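Local coordinates for protein serine protease inhibitor 1 (Coprinopsis cinerea, PDB 3VWC) that probably inhibits serine proteases, as a beta-trefoil member of the I66 family of fungal peptidase inhibitors, at residues A[134-137]-A[138-141]. Numbering follows the deposited sequence.
Sequences RYPA and TELF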
ATOM      1  N   ARG A 134     -18.167  -5.286  -3.673  1.00 11.74           N
ATOM      2  CA  ARG A 134     -17.928  -4.038  -2.978  1.00 14.13           C
ATOM      3  C   ARG A 134     -16.992  -4.264  -1.796  1.00 11.99           C
ATOM      4  O   ARG A 134     -17.231  -5.106  -0.936  1.00 12.33           O
ATOM      5  CB  ARG A 134     -19.244  -3.406  -2.534  1.00 20.57           C
ATOM      6  CG  ARG A 134     -19.923  -2.724  -3.752  1.00 26.74           C
ATOM      7  CD  ARG A 134     -20.884  -1.585  -3.408  1.00 25.18           C
ATOM      8  NE  ARG A 134     -20.252  -0.358  -2.880  1.00 30.25           N
ATOM      9  CZ  ARG A 134     -19.800   0.663  -3.618  1.00 29.19           C
ATOM     10  NH1 ARG A 134     -19.810   0.595  -4.950  1.00 24.57           N
ATOM     11  NH2 ARG A 134     -19.287   1.744  -3.007  1.00 22.44           N
ATOM     12  N   TYR A 135     -15.853  -3.584  -1.838  1.00 10.31           N
ATOM     13  CA  TYR A 135     -14.831  -3.790  -0.831  1.00 10.95           C
ATOM     14  C   TYR A 135     -15.069  -2.842   0.337  1.00 10.52           C
ATOM     15  O   TYR A 135     -15.468  -1.690   0.153  1.00 11.75           O
ATOM     16  CB  TYR A 135     -13.490  -3.471  -1.469  1.00 12.19           C
ATOM     17  CG  TYR A 135     -13.068  -4.472  -2.496  1.00 10.84           C
ATOM     18  CD1 TYR A 135     -12.233  -5.532  -2.132  1.00 11.66           C
ATOM     19  CD2 TYR A 135     -13.520  -4.402  -3.831  1.00 10.89           C
ATOM     20  CE1 TYR A 135     -11.804  -6.462  -3.094  1.00 13.77           C
ATOM     21  CE2 TYR A 135     -13.129  -5.337  -4.771  1.00 13.77           C
ATOM     22  CZ  TYR A 135     -12.327  -6.394  -4.383  1.00 12.70           C
ATOM     23  OH  TYR A 135     -11.907  -7.326  -5.299  1.00 18.53           O
ATOM     24  N   PRO A 136     -14.744  -3.294   1.541  1.00 10.53           N
ATOM     25  CA  PRO A 136     -14.683  -2.357   2.661  1.00 10.29           C
ATOM     26  C   PRO A 136     -13.573  -1.313   2.473  1.00  7.95           C
ATOM     27  O   PRO A 136     -12.541  -1.592   1.827  1.00  9.01           O
ATOM     28  CB  PRO A 136     -14.368  -3.261   3.867  1.00  9.80           C
ATOM     29  CG  PRO A 136     -13.566  -4.398   3.221  1.00 11.32           C
ATOM     30  CD  PRO A 136     -14.228  -4.639   1.879  1.00 11.98           C
ATOM     31  N   ALA A 137     -13.738  -0.131   3.075  1.00  7.78           N
ATOM     32  CA  ALA A 137     -12.767   0.924   2.896  1.00  8.90           C
ATOM     33  C   ALA A 137     -11.363   0.551   3.382  1.00  8.78           C
ATOM     34  O   ALA A 137     -10.353   1.166   2.918  1.00  9.98           O
ATOM     35  CB  ALA A 137     -13.233   2.208   3.649  1.00 10.21           C
ATOM     36  N   THR A 138     -11.327  -0.396   4.331  1.00  8.85           N
ATOM     37  CA  THR A 138     -10.075  -0.913   4.881  1.00  7.22           C
ATOM     38  C   THR A 138      -9.148  -1.499   3.799  1.00  9.69           C
ATOM     39  O   THR A 138      -7.941  -1.639   4.021  1.00 12.03           O
ATOM     40  CB  THR A 138     -10.393  -2.022   5.855  1.00  8.22           C
ATOM     41  OG1 THR A 138     -11.161  -2.985   5.118  1.00  9.39           O
ATOM     42  CG2 THR A 138     -11.193  -1.452   7.048  1.00 10.15           C
ATOM     43  N   GLU A 139      -9.683  -1.800   2.617  1.00  6.99           N
ATOM     44  CA  GLU A 139      -8.915  -2.495   1.573  1.00  8.81           C
ATOM     45  C   GLU A 139      -8.765  -1.643   0.325  1.00  7.80           C
ATOM     46  O   GLU A 139      -8.207  -2.098  -0.659  1.00  8.81           O
ATOM     47  CB  GLU A 139      -9.627  -3.818   1.195  1.00  7.81           C
ATOM     48  CG  GLU A 139      -9.803  -4.708   2.443  1.00  9.24           C
ATOM     49  CD  GLU A 139     -10.525  -6.002   2.147  1.00 10.82           C
ATOM     50  OE1 GLU A 139     -11.278  -6.004   1.125  1.00  8.91           O
ATOM     51  OE2 GLU A 139     -10.450  -6.932   2.963  1.00 10.32           O
ATOM     52  N   LEU A 140      -9.180  -0.369   0.418  1.00  7.63           N
ATOM     53  CA  LEU A 140      -9.168   0.551  -0.734  1.00  9.40           C
ATOM     54  C   LEU A 140      -8.205   1.720  -0.528  1.00  8.44           C
ATOM     55  O   LEU A 140      -8.127   2.292   0.582  1.00  9.00           O
ATOM     56  CB  LEU A 140     -10.600   1.073  -0.971  1.00 10.83           C
ATOM     57  CG  LEU A 140     -11.597  -0.069  -1.316  1.00  9.02           C
ATOM     58  CD1 LEU A 140     -12.949   0.625  -1.371  1.00 10.10           C
ATOM     59  CD2 LEU A 140     -11.275  -0.733  -2.677  1.00  9.18           C
ATOM     60  N   PHE A 141      -7.449   2.030  -1.569  1.00 10.14           N
ATOM     61  CA  PHE A 141      -6.464   3.102  -1.540  1.00 10.75           C
ATOM     62  C   PHE A 141      -6.672   4.008  -2.743  1.00 12.37           C
ATOM     63  O   PHE A 141      -6.851   3.529  -3.841  1.00 10.90           O
ATOM     64  CB  PHE A 141      -5.089   2.436  -1.592  1.00 10.41           C
ATOM     65  CG  PHE A 141      -4.846   1.594  -0.398  1.00  9.41           C
ATOM     66  CD1 PHE A 141      -5.359   0.297  -0.338  1.00  9.80           C
ATOM     67  CD2 PHE A 141      -4.369   2.145   0.784  1.00  8.90           C
ATOM     68  CE1 PHE A 141      -5.265  -0.476   0.830  1.00  9.31           C
ATOM     69  CE2 PHE A 141      -4.244   1.374   1.910  1.00  9.21           C
ATOM     70  CZ  PHE A 141      -4.738   0.091   1.974  1.00  8.85           C
TER
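Two successive i to i+3 hydrogen bonds close the backbone between Pro136 and Leu140: Glu139 N donates to Pro136 O at 3.0 Å, with an N-H...O angle of 163°, and Leu140 N donates to Ala137 O at 3.2 Å. The backbone angles of Ala137 and Thr138 lie in the helical region, as expected of a short 3-10 helix. The Glu139 side chain crosses the Pro136 ring obliquely. Its CG is anti to its own carbonyl carbon (chi1 -57°) and the chain beyond is extended, which carries Glu139 OE1 to 3.3 Å from Pro136 CD. Glu139 OE1 also lies at the edge of the Tyr135 ring, in its plane, 3.4 Å from Tyr135 CD1, with ring and carboxylate planes 57° apart. The other oxygen, OE2, accepts a hydrogen bond from Ile126 N, which helps fix the carboxylate of this buried residue. Thr138 OG1 approaches the Pro136 ring at CG, 3.4 Å away. Leu140 packs its CD2 against Tyr135 CB at 3.7 Å, the two side chains crossing at about a right angle, and also touches strand 96-101. The arrangement is a short 3-10 helix of residues 137-139, leading from a loop of the beta-trefoil into its final strand, 141-145.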